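Local coordinates for protein pleckstrin homology domain-containing family A member 8 (Homo sapiens, PDB 5KDI) that binds simple glycosphingolipids such as glucosylceramide in a GLTP-fold domain and probably transfers them between membranes, at residues A[54-57]-A[58-61]; A[96-99]-A[100-104]; A[176-179]-A[180-184]. The protein carries 2 engineered substitutions. All coordinates share one frame; numbering follows the deposited sequence.

Contact 1: A[54-57]-A[58-61]. With 6S8 ((~{Z})-~{N}-[(~{E},2~{S},3~{R})-1-[(2~{R},3~{R},4~{S},5~{R},6~{R})-6-(hydroxymethyl)-3,4,5-tris(oxidanyl)oxan-2-yl]oxy-3-oxidanyl-octadec-4-en-2-yl]octadec-9-enamide), chain C.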
loop_
_atom_site.group_PDB
_atom_site.type_symbol
_atom_site.label_atom_id
_atom_site.label_comp_id
_atom_site.label_asym_id
_atom_site.label_seq_id
_atom_site.Cartn_x
_atom_site.Cartn_y
_atom_site.Cartn_z
ATOM N N VAL A 54 -4.593 -6.433 5.981
ATOM C CA VAL A 54 -4.376 -6.869 7.346
ATOM C C VAL A 54 -3.701 -8.245 7.368
ATOM O O VAL A 54 -2.789 -8.522 8.168
ATOM C CB VAL A 54 -5.717 -6.837 8.133
ATOM C CG1 VAL A 54 -5.650 -7.590 9.433
ATOM C CG2 VAL A 54 -6.161 -5.364 8.392
ATOM N N GLY A 55 -4.163 -9.118 6.476
ATOM C CA GLY A 55 -3.623 -10.437 6.461
ATOM C C GLY A 55 -2.155 -10.462 6.067
ATOM O O GLY A 55 -1.389 -11.236 6.625
ATOM N N ASN A 56 -1.793 -9.664 5.081
ATOM C CA ASN A 56 -0.395 -9.638 4.665
ATOM C C ASN A 56 0.532 -8.962 5.723
ATOM O O ASN A 56 1.663 -9.413 5.950
ATOM C CB ASN A 56 -0.202 -9.006 3.314
ATOM C CG ASN A 56 -0.672 -9.887 2.209
ATOM O OD1 ASN A 56 -0.461 -11.087 2.289
ATOM N ND2 ASN A 56 -1.347 -9.302 1.183
ATOM N N ILE A 57 0.040 -7.912 6.355
ATOM C CA ILE A 57 0.771 -7.255 7.419
ATOM C C ILE A 57 1.009 -8.301 8.534
ATOM O O ILE A 57 2.142 -8.455 9.055
ATOM C CB ILE A 57 0.038 -6.020 7.951
ATOM C CG1 ILE A 57 -0.051 -4.928 6.849
ATOM C CG2 ILE A 57 0.655 -5.582 9.291
ATOM C CD1 ILE A 57 -1.028 -3.796 7.141
ATOM N N LYS A 58 -0.037 -9.093 8.853
ATOM C CA LYS A 58 0.081 -10.126 9.901
ATOM C C LYS A 58 1.195 -11.126 9.558
ATOM O O LYS A 58 2.016 -11.469 10.397
ATOM C CB LYS A 58 -1.216 -10.876 10.053
ATOM C CG LYS A 58 -1.211 -12.014 11.093
ATOM C CD LYS A 58 -2.482 -12.856 11.015
ATOM C CE LYS A 58 -2.508 -13.758 9.792
ATOM N NZ LYS A 58 -3.524 -14.878 9.839
ATOM N N LYS A 59 1.189 -11.600 8.321
ATOM C CA LYS A 59 2.164 -12.590 7.915
ATOM C C LYS A 59 3.619 -12.082 7.933
ATOM O O LYS A 59 4.535 -12.842 8.306
ATOM C CB LYS A 59 1.774 -13.162 6.564
ATOM C CG LYS A 59 0.513 -14.028 6.682
ATOM C CD LYS A 59 0.254 -14.811 5.488
ATOM C CE LYS A 59 -0.313 -14.008 4.429
ATOM N NZ LYS A 59 -0.669 -14.951 3.299
ATOM N N VAL A 60 3.831 -10.837 7.594
ATOM C CA VAL A 60 5.157 -10.277 7.758
ATOM C C VAL A 60 5.524 -10.126 9.258
ATOM O O VAL A 60 6.610 -10.513 9.682
ATOM C CB VAL A 60 5.355 -8.953 6.975
ATOM C CG1 VAL A 60 6.812 -8.435 7.147
ATOM C CG2 VAL A 60 5.035 -9.181 5.495
ATOM N N ASN A 61 4.587 -9.589 10.010
ATOM C CA ASN A 61 4.794 -9.361 11.424
ATOM C C ASN A 61 5.067 -10.657 12.172
ATOM O O ASN A 61 5.910 -10.689 13.099
ATOM C CB ASN A 61 3.626 -8.604 11.979
ATOM C CG ASN A 61 3.921 -8.002 13.281
ATOM O OD1 ASN A 61 4.805 -7.147 13.395
ATOM N ND2 ASN A 61 3.247 -8.532 14.313
HETATM C C1 6S8 C . -4.539 -12.102 -3.775
HETATM C C2 6S8 C . -5.382 -10.887 -4.092
HETATM N N2 6S8 C . -4.779 -9.723 -3.460
HETATM C C3 6S8 C . -6.825 -11.099 -3.551
HETATM O O3 6S8 C . -7.326 -12.308 -4.163
HETATM C C4 6S8 C . -7.672 -9.930 -3.895
HETATM C C5 6S8 C . -8.248 -9.195 -2.940
HETATM C C6 6S8 C . -9.138 -8.003 -3.158
HETATM C C7 6S8 C . -9.338 -7.515 -4.570
HETATM C C8 6S8 C . -10.614 -6.725 -4.490
HETATM C C9 6S8 C . -10.541 -5.664 -5.526
HETATM C C10 6S8 C . -9.678 -4.542 -5.013
HETATM C C11 6S8 C . -10.501 -3.249 -4.857
HETATM C C12 6S8 C . -9.564 -2.060 -4.973
HETATM C C13 6S8 C . -9.658 -1.028 -3.857
HETATM C C14 6S8 C . -10.845 -0.083 -3.931
HETATM C C15 6S8 C . -10.490 1.312 -3.392
HETATM C C16 6S8 C . -11.434 1.951 -2.389
HETATM C C17 6S8 C . -12.007 3.347 -2.685
HETATM C C18 6S8 C . -11.019 4.503 -2.707
HETATM C C1A 6S8 C . -3.219 -12.949 -1.950
HETATM O O1A 6S8 C . -4.414 -12.327 -2.371
HETATM C C2A 6S8 C . -2.954 -12.609 -0.510
HETATM O O2A 6S8 C . -2.786 -11.182 -0.406
HETATM C C3A 6S8 C . -1.780 -13.408 0.055
HETATM O O3A 6S8 C . -1.675 -13.166 1.440
HETATM C C4A 6S8 C . -1.985 -14.882 -0.236
HETATM O O4A 6S8 C . -2.980 -15.440 0.618
HETATM O O5A 6S8 C . -3.014 -16.694 -3.365
HETATM C C5M 6S8 C . -2.276 -15.091 -1.711
HETATM C C6A 6S8 C . -2.519 -16.545 -2.018
HETATM O O6A 6S8 C . -3.439 -14.337 -2.067
HETATM C CAA 6S8 C . -4.440 -8.631 -4.129
HETATM O OAA 6S8 C . -4.498 -8.507 -5.349
HETATM C CAB 6S8 C . -3.896 -7.533 -3.265
HETATM C CAC 6S8 C . -5.251 -6.849 -2.920
HETATM C CAD 6S8 C . -5.160 -5.417 -3.227
HETATM C CAE 6S8 C . -5.341 -4.705 -1.917
HETATM C CAF 6S8 C . -5.238 -3.224 -2.251
HETATM C CAG 6S8 C . -4.284 -2.513 -1.274
HETATM C CAH 6S8 C . -4.808 -1.118 -0.912
HETATM C CAI 6S8 C . -4.706 -0.278 -2.151
HETATM C CAJ 6S8 C . -5.620 0.626 -2.516
HETATM C CAK 6S8 C . -6.852 0.966 -1.740
HETATM C CAL 6S8 C . -7.141 2.368 -2.290
HETATM C CAM 6S8 C . -7.998 3.233 -1.390
HETATM C CAN 6S8 C . -7.344 3.407 -0.052
HETATM C CAO 6S8 C . -7.762 4.728 0.552
HETATM C CAP 6S8 C . -6.799 5.840 0.239
HETATM C CAQ 6S8 C . -6.392 6.579 1.472
HETATM C CAR 6S8 C . -4.982 6.980 1.295
#
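Asn-56 and Lys-59, one helical turn apart on helix 47-64, converge on the same sugar hydroxyl of the bound glucosylceramide. Asn-56 sets CG beside its own backbone N (chi1 -73°), which turns the amide out toward the glucose ring, and the amide then divides its work: OD1 accepts from O3A of the lipid at 2.6 Å, while ND2 donates to the neighbouring O2A at 2.9 Å. A flat group with an acceptor and a donor side by side suits two adjacent hydroxyls. Lys-59 starts in the same way, runs CG past the carbonyl of Gly-55, and bends at chi3 (-77°); the bend brings NZ to O3A, where it donates at 2.8 Å. On the way its CE lies 3.6 Å from Asn-56 OD1, so the aliphatic part of the lysine flanks the amide. Ala-96 of helix 93-115 touches both side chains, and its small methyl allows the close approach.

Ile-57 and Val-60, branched and apolar, turn instead to helix 24-32, where Cys-31, Tyr-32 and Leu-28 meet them. Behind the polar pair the backbone is regular helix, with Val-60 N hydrogen-bonded to Asn-56 O at 3.1 Å. O3A thus donates a hydrogen bond to Asn-56 OD1 and accepts one from Lys-59 NZ, consistent with recognition of the glucose headgroup and probably part of how simple glycosphingolipids are selected.

Contact 2: A[96-99]-A[100-104]. With 6S8 ((~{Z})-~{N}-[(~{E},2~{S},3~{R})-1-[(2~{R},3~{R},4~{S},5~{R},6~{R})-6-(hydroxymethyl)-3,4,5-tris(oxidanyl)oxan-2-yl]oxy-3-oxidanyl-octadec-4-en-2-yl]octadec-9-enamide), chain C.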
loop_
_atom_site.group_PDB
_atom_site.type_symbol
_atom_site.label_atom_id
_atom_site.label_comp_id
_atom_site.label_asym_id
_atom_site.label_seq_id
_atom_site.Cartn_x
_atom_site.Cartn_y
_atom_site.Cartn_z
ATOM N N ALA A 96 3.723 -12.660 1.317
ATOM C CA ALA A 96 2.880 -11.566 1.880
ATOM C C ALA A 96 3.381 -10.233 1.345
ATOM O O ALA A 96 2.583 -9.378 0.891
ATOM C CB ALA A 96 2.852 -11.578 3.400
ATOM N N LEU A 97 4.703 -10.047 1.346
ATOM C CA LEU A 97 5.249 -8.774 0.921
ATOM C C LEU A 97 5.102 -8.572 -0.617
ATOM O O LEU A 97 4.999 -7.439 -1.116
ATOM C CB LEU A 97 6.681 -8.685 1.406
ATOM C CG LEU A 97 7.430 -7.388 1.103
ATOM C CD1 LEU A 97 6.665 -6.152 1.680
ATOM C CD2 LEU A 97 8.876 -7.533 1.629
ATOM N N LEU A 98 5.155 -9.684 -1.379
ATOM C CA LEU A 98 4.863 -9.638 -2.803
ATOM C C LEU A 98 3.523 -8.970 -3.056
ATOM O O LEU A 98 3.375 -8.055 -3.895
ATOM C CB LEU A 98 4.904 -10.999 -3.423
ATOM C CG LEU A 98 4.620 -11.133 -4.926
ATOM C CD1 LEU A 98 5.667 -10.390 -5.750
ATOM C CD2 LEU A 98 4.412 -12.608 -5.271
ATOM N N TRP A 99 2.521 -9.470 -2.344
ATOM C CA TRP A 99 1.165 -8.941 -2.522
ATOM C C TRP A 99 0.982 -7.547 -1.895
ATOM O O TRP A 99 0.218 -6.710 -2.446
ATOM C CB TRP A 99 0.131 -9.930 -2.028
ATOM C CG TRP A 99 0.005 -11.073 -2.957
ATOM C CD1 TRP A 99 0.618 -12.350 -2.863
ATOM C CD2 TRP A 99 -0.666 -11.071 -4.245
ATOM N NE1 TRP A 99 0.295 -13.111 -3.940
ATOM C CE2 TRP A 99 -0.480 -12.406 -4.807
ATOM C CE3 TRP A 99 -1.422 -10.128 -4.949
ATOM C CZ2 TRP A 99 -1.052 -12.760 -6.028
ATOM C CZ3 TRP A 99 -1.985 -10.509 -6.153
ATOM C CH2 TRP A 99 -1.813 -11.790 -6.669
ATOM N N LEU A 100 1.686 -7.244 -0.800
ATOM C CA LEU A 100 1.693 -5.873 -0.283
ATOM C C LEU A 100 2.262 -4.890 -1.293
ATOM O O LEU A 100 1.659 -3.814 -1.531
ATOM C CB LEU A 100 2.375 -5.720 1.063
ATOM C CG LEU A 100 1.704 -6.234 2.293
ATOM C CD1 LEU A 100 2.687 -6.157 3.465
ATOM C CD2 LEU A 100 0.475 -5.364 2.539
ATOM N N LYS A 101 3.402 -5.234 -1.913
ATOM C CA LYS A 101 3.976 -4.296 -2.842
ATOM C C LYS A 101 3.110 -4.100 -4.080
ATOM O O LYS A 101 3.006 -3.001 -4.592
ATOM C CB LYS A 101 5.447 -4.626 -3.143
ATOM C CG LYS A 101 5.734 -5.666 -4.196
ATOM C CD LYS A 101 7.221 -5.711 -4.537
ATOM C CE LYS A 101 7.492 -6.422 -5.860
ATOM N NZ LYS A 101 8.070 -7.727 -5.490
ATOM N N ARG A 102 2.415 -5.172 -4.491
ATOM C CA ARG A 102 1.518 -5.068 -5.616
ATOM C C ARG A 102 0.353 -4.121 -5.259
ATOM O O ARG A 102 -0.055 -3.287 -6.064
ATOM C CB ARG A 102 1.018 -6.451 -6.063
ATOM C CG ARG A 102 2.103 -7.281 -6.731
ATOM C CD ARG A 102 1.617 -8.719 -6.944
ATOM N NE ARG A 102 2.633 -9.492 -7.653
ATOM C CZ ARG A 102 2.462 -10.751 -8.049
ATOM N NH1 ARG A 102 1.352 -11.364 -7.665
ATOM N NH2 ARG A 102 3.407 -11.380 -8.764
ATOM N N GLY A 103 -0.156 -4.283 -4.061
ATOM C CA GLY A 103 -1.212 -3.435 -3.646
ATOM C C GLY A 103 -0.798 -1.960 -3.480
ATOM O O GLY A 103 -1.525 -1.040 -3.864
ATOM N N LEU A 104 0.418 -1.759 -2.981
ATOM C CA LEU A 104 0.931 -0.382 -2.837
ATOM C C LEU A 104 1.167 0.259 -4.215
ATOM O O LEU A 104 0.980 1.488 -4.359
ATOM C CB LEU A 104 2.191 -0.375 -1.998
ATOM C CG LEU A 104 2.056 -0.709 -0.495
ATOM C CD1 LEU A 104 3.437 -0.721 0.129
ATOM C CD2 LEU A 104 1.177 0.291 0.199
HETATM C C1 6S8 C . -4.539 -12.102 -3.775
HETATM C C2 6S8 C . -5.382 -10.887 -4.092
HETATM N N2 6S8 C . -4.779 -9.723 -3.460
HETATM C C3 6S8 C . -6.825 -11.099 -3.551
HETATM O O3 6S8 C . -7.326 -12.308 -4.163
HETATM C C4 6S8 C . -7.672 -9.930 -3.895
HETATM C C5 6S8 C . -8.248 -9.195 -2.940
HETATM C C6 6S8 C . -9.138 -8.003 -3.158
HETATM C C7 6S8 C . -9.338 -7.515 -4.570
HETATM C C8 6S8 C . -10.614 -6.725 -4.490
HETATM C C9 6S8 C . -10.541 -5.664 -5.526
HETATM C C10 6S8 C . -9.678 -4.542 -5.013
HETATM C C11 6S8 C . -10.501 -3.249 -4.857
HETATM C C12 6S8 C . -9.564 -2.060 -4.973
HETATM C C13 6S8 C . -9.658 -1.028 -3.857
HETATM C C14 6S8 C . -10.845 -0.083 -3.931
HETATM C C15 6S8 C . -10.490 1.312 -3.392
HETATM C C16 6S8 C . -11.434 1.951 -2.389
HETATM C C17 6S8 C . -12.007 3.347 -2.685
HETATM C C18 6S8 C . -11.019 4.503 -2.707
HETATM C C1A 6S8 C . -3.219 -12.949 -1.950
HETATM O O1A 6S8 C . -4.414 -12.327 -2.371
HETATM C C2A 6S8 C . -2.954 -12.609 -0.510
HETATM O O2A 6S8 C . -2.786 -11.182 -0.406
HETATM C C3A 6S8 C . -1.780 -13.408 0.055
HETATM O O3A 6S8 C . -1.675 -13.166 1.440
HETATM C C4A 6S8 C . -1.985 -14.882 -0.236
HETATM O O4A 6S8 C . -2.980 -15.440 0.618
HETATM O O5A 6S8 C . -3.014 -16.694 -3.365
HETATM C C5M 6S8 C . -2.276 -15.091 -1.711
HETATM C C6A 6S8 C . -2.519 -16.545 -2.018
HETATM O O6A 6S8 C . -3.439 -14.337 -2.067
HETATM C CAA 6S8 C . -4.440 -8.631 -4.129
HETATM O OAA 6S8 C . -4.498 -8.507 -5.349
HETATM C CAB 6S8 C . -3.896 -7.533 -3.265
HETATM C CAC 6S8 C . -5.251 -6.849 -2.920
HETATM C CAD 6S8 C . -5.160 -5.417 -3.227
HETATM C CAE 6S8 C . -5.341 -4.705 -1.917
HETATM C CAF 6S8 C . -5.238 -3.224 -2.251
HETATM C CAG 6S8 C . -4.284 -2.513 -1.274
HETATM C CAH 6S8 C . -4.808 -1.118 -0.912
HETATM C CAI 6S8 C . -4.706 -0.278 -2.151
HETATM C CAJ 6S8 C . -5.620 0.626 -2.516
HETATM C CAK 6S8 C . -6.852 0.966 -1.740
HETATM C CAL 6S8 C . -7.141 2.368 -2.290
HETATM C CAM 6S8 C . -7.998 3.233 -1.390
HETATM C CAN 6S8 C . -7.344 3.407 -0.052
HETATM C CAO 6S8 C . -7.762 4.728 0.552
HETATM C CAP 6S8 C . -6.799 5.840 0.239
HETATM C CAQ 6S8 C . -6.392 6.579 1.472
HETATM C CAR 6S8 C . -4.982 6.980 1.295
#
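The indole of Trp-99 lies between the bound lipid and Arg-102. Over one face sits the head of the glucosylceramide, with sugar atom C1A 3.8 Å above the plane and offset toward the rim; the amide oxygen OAA also comes within 3.3 Å of Trp-99 CZ3. Over the opposite face stands the guanidinium of Arg-102, its plane 83° from that of the indole, so that it meets the ring with an edge: NH1 is 3.2 Å from CZ2. This is a cation-pi contact, with CZ 4.6 Å from the centroid of the six-membered ring and 10° off the ring normal. Arg-102 CD adds a CH-pi contact on the same face. One face of the guanidinium itself is packed by Leu-98, whose CG is 3.8 Å from CZ, and NH2 makes a weak hydrogen bond to Ser-207 O.

The torsions explain the fit. Arg-102 extends from CG to NE, which carries its cation back along the helix to the residues three and four positions earlier. Leu-98 turns CG away from its backbone N (chi1 180°), bringing both methyls against the guanidinium. In the conformer described, the ammonium of Lys-101 forms a salt bridge with Glu-206.

Gly-103, one turn beyond Trp-99, brings bare backbone to the lipid, its O 3.7 Å from chain carbon CAI; having no side chain, it lets the acyl chain approach the backbone. The residues of 96-104 are buried within helix 93-115, and Leu-97, Leu-100 and Leu-104 pack on helix 24-32. A broad aromatic plate lying against the sugar and amide, with a cation behind it, gives the headgroup an apolar platform whose pi electrons the arginine probably polarises.

Contact 3: A[176-179]-A[180-184]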
loop_
_atom_site.group_PDB
_atom_site.type_symbol
_atom_site.label_atom_id
_atom_site.label_comp_id
_atom_site.label_asym_id
_atom_site.label_seq_id
_atom_site.Cartn_x
_atom_site.Cartn_y
_atom_site.Cartn_z
ATOM N N ILE A 176 -4.045 22.578 -0.893
ATOM C CA ILE A 176 -2.599 22.839 -0.840
ATOM C C ILE A 176 -1.898 21.769 0.028
ATOM O O ILE A 176 -0.818 21.262 -0.319
ATOM C CB ILE A 176 -2.272 24.287 -0.300
ATOM C CG1 ILE A 176 -2.992 25.355 -1.142
ATOM C CG2 ILE A 176 -0.787 24.505 -0.185
ATOM C CD1 ILE A 176 -2.933 25.129 -2.620
ATOM N N GLY A 177 -2.494 21.459 1.177
ATOM C CA GLY A 177 -1.933 20.467 2.085
ATOM C C GLY A 177 -1.899 19.056 1.523
ATOM O O GLY A 177 -0.920 18.320 1.720
ATOM N N MET A 178 -2.949 18.710 0.769
ATOM C CA MET A 178 -2.981 17.438 0.024
ATOM C C MET A 178 -1.834 17.348 -0.988
ATOM O O MET A 178 -1.162 16.320 -1.080
ATOM C CB MET A 178 -4.272 17.329 -0.752
ATOM C CG MET A 178 -5.408 16.919 0.112
ATOM S SD MET A 178 -5.446 15.139 0.193
ATOM C CE MET A 178 -6.190 14.913 -1.405
ATOM N N GLN A 179 -1.638 18.417 -1.757
ATOM C CA GLN A 179 -0.523 18.498 -2.716
ATOM C C GLN A 179 0.809 18.372 -2.006
ATOM O O GLN A 179 1.663 17.600 -2.480
ATOM C CB GLN A 179 -0.528 19.790 -3.570
ATOM C CG GLN A 179 -1.708 19.842 -4.514
ATOM C CD GLN A 179 -1.572 18.858 -5.664
ATOM O OE1 GLN A 179 -0.487 18.671 -6.208
ATOM N NE2 GLN A 179 -2.666 18.164 -5.981
ATOM N N ARG A 180 1.001 19.131 -0.915
ATOM C CA ARG A 180 2.237 19.077 -0.111
ATOM C C ARG A 180 2.474 17.697 0.362
ATOM O O ARG A 180 3.580 17.146 0.167
ATOM C CB ARG A 180 2.126 20.045 1.088
ATOM C CG ARG A 180 3.228 20.021 2.144
ATOM C CD ARG A 180 2.872 20.623 3.477
ATOM N NE ARG A 180 1.790 19.856 4.112
ATOM C CZ ARG A 180 0.664 20.330 4.627
ATOM N NH1 ARG A 180 0.403 21.641 4.609
ATOM N NH2 ARG A 180 -0.211 19.460 5.138
ATOM N N ASP A 181 1.466 17.077 0.963
ATOM C CA ASP A 181 1.676 15.794 1.602
ATOM C C ASP A 181 1.863 14.664 0.605
ATOM O O ASP A 181 2.712 13.764 0.822
ATOM C CB ASP A 181 0.518 15.503 2.553
ATOM C CG ASP A 181 0.521 16.392 3.771
ATOM O OD1 ASP A 181 1.553 17.089 4.013
ATOM O OD2 ASP A 181 -0.517 16.386 4.497
ATOM N N LEU A 182 1.048 14.645 -0.463
ATOM C CA LEU A 182 1.219 13.631 -1.522
ATOM C C LEU A 182 2.506 13.772 -2.279
ATOM O O LEU A 182 3.097 12.756 -2.722
ATOM C CB LEU A 182 0.030 13.617 -2.489
ATOM C CG LEU A 182 -1.266 13.006 -1.940
ATOM C CD1 LEU A 182 -2.424 13.222 -2.912
ATOM C CD2 LEU A 182 -1.036 11.565 -1.471
ATOM N N SER A 183 3.009 15.002 -2.401
ATOM C CA SER A 183 4.310 15.234 -3.067
ATOM C C SER A 183 5.504 14.680 -2.313
ATOM O O SER A 183 6.582 14.511 -2.898
ATOM C CB SER A 183 4.499 16.726 -3.318
ATOM O OG SER A 183 3.630 17.173 -4.288
ATOM N N LEU A 184 5.318 14.354 -1.022
ATOM C CA LEU A 184 6.307 13.599 -0.247
ATOM C C LEU A 184 5.948 12.086 -0.186
ATOM O O LEU A 184 6.822 11.249 -0.362
ATOM C CB LEU A 184 6.325 14.151 1.198
ATOM C CG LEU A 184 6.942 15.519 1.353
ATOM C CD1 LEU A 184 6.567 16.049 2.738
ATOM C CD2 LEU A 184 8.460 15.402 1.128
#
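One turn of the long helix 172-202 of the all-helical GLTP fold brings Gly-177 beneath the side chain of Arg-180 and Gln-179 close to Ser-183. The charged interaction joins sequence neighbours. Arg-180 bends at chi3 (64°) and grips the carboxylate of Asp-181 side-on, NE to OD1 at 2.8 Å and NH2 to OD2 at 3.2 Å. OD1 lies near the guanidinium plane, whereas the nitrogens approach both oxygens from above the carboxylate plane. Arginine suits this exposed position; its aspartate is buried, and OD2 also bonds the hydroxyls of Thr-2 and Ser-5, tying the N-terminal segment to the helix.

In the packing, the guanidinium lays one face over Gly-177, whose CA is 3.6 Å from CZ; the absence of a side chain lets the flat group settle on the backbone. Met-178 and Leu-182 are an apolar pair in loose contact, CE to CD1 4.4 Å. They face the N-terminal loop, Met-178 meeting Thr-2 and Leu-182 Phe-4, and the leucine side chain and bound lipid have nearest atoms about 7 Å apart.

The amides of 180 to 183 each donate to the carbonyl four residues earlier, Asp-181 N to Gly-177 O at 2.8 Å. Lys-115, near the end of helix 93-115, binds Gln-179 OE1 and, in the conformer described, Ser-183 OG. That conformer turns OG back along the helix (chi1 -70°), and Gln-179 O accepts two hydrogen bonds from Ser-183, from N at 2.9 Å and OG at 2.7 Å, arriving from opposite faces of the carbonyl plane.

Overall arrangement
Contacts 1 and 2 lie on helices 47-64 and 93-115, which touch where Asn-56 packs on Ala-96, Trp-99 and Leu-100, and both meet the same lipid. Contact 2 is wholly buried and presents an aromatic surface and bare backbone; contact 1, partly buried, supplies three hydrogen bonds to two sugar hydroxyls. Contact 3, on helix 172-202, has its centre about 28 Å from that of contact 1, on the opposite side of the chain's centre. Its charges are directed at neighbours and the N-terminal segment, while Lys-115 hydrogen-bonds Gln-179, so contact 3 meets the far end of contact 2's helix. Arginine serves differently in contacts 2 and 3: buried against indole, or exposed and paired with carboxylate.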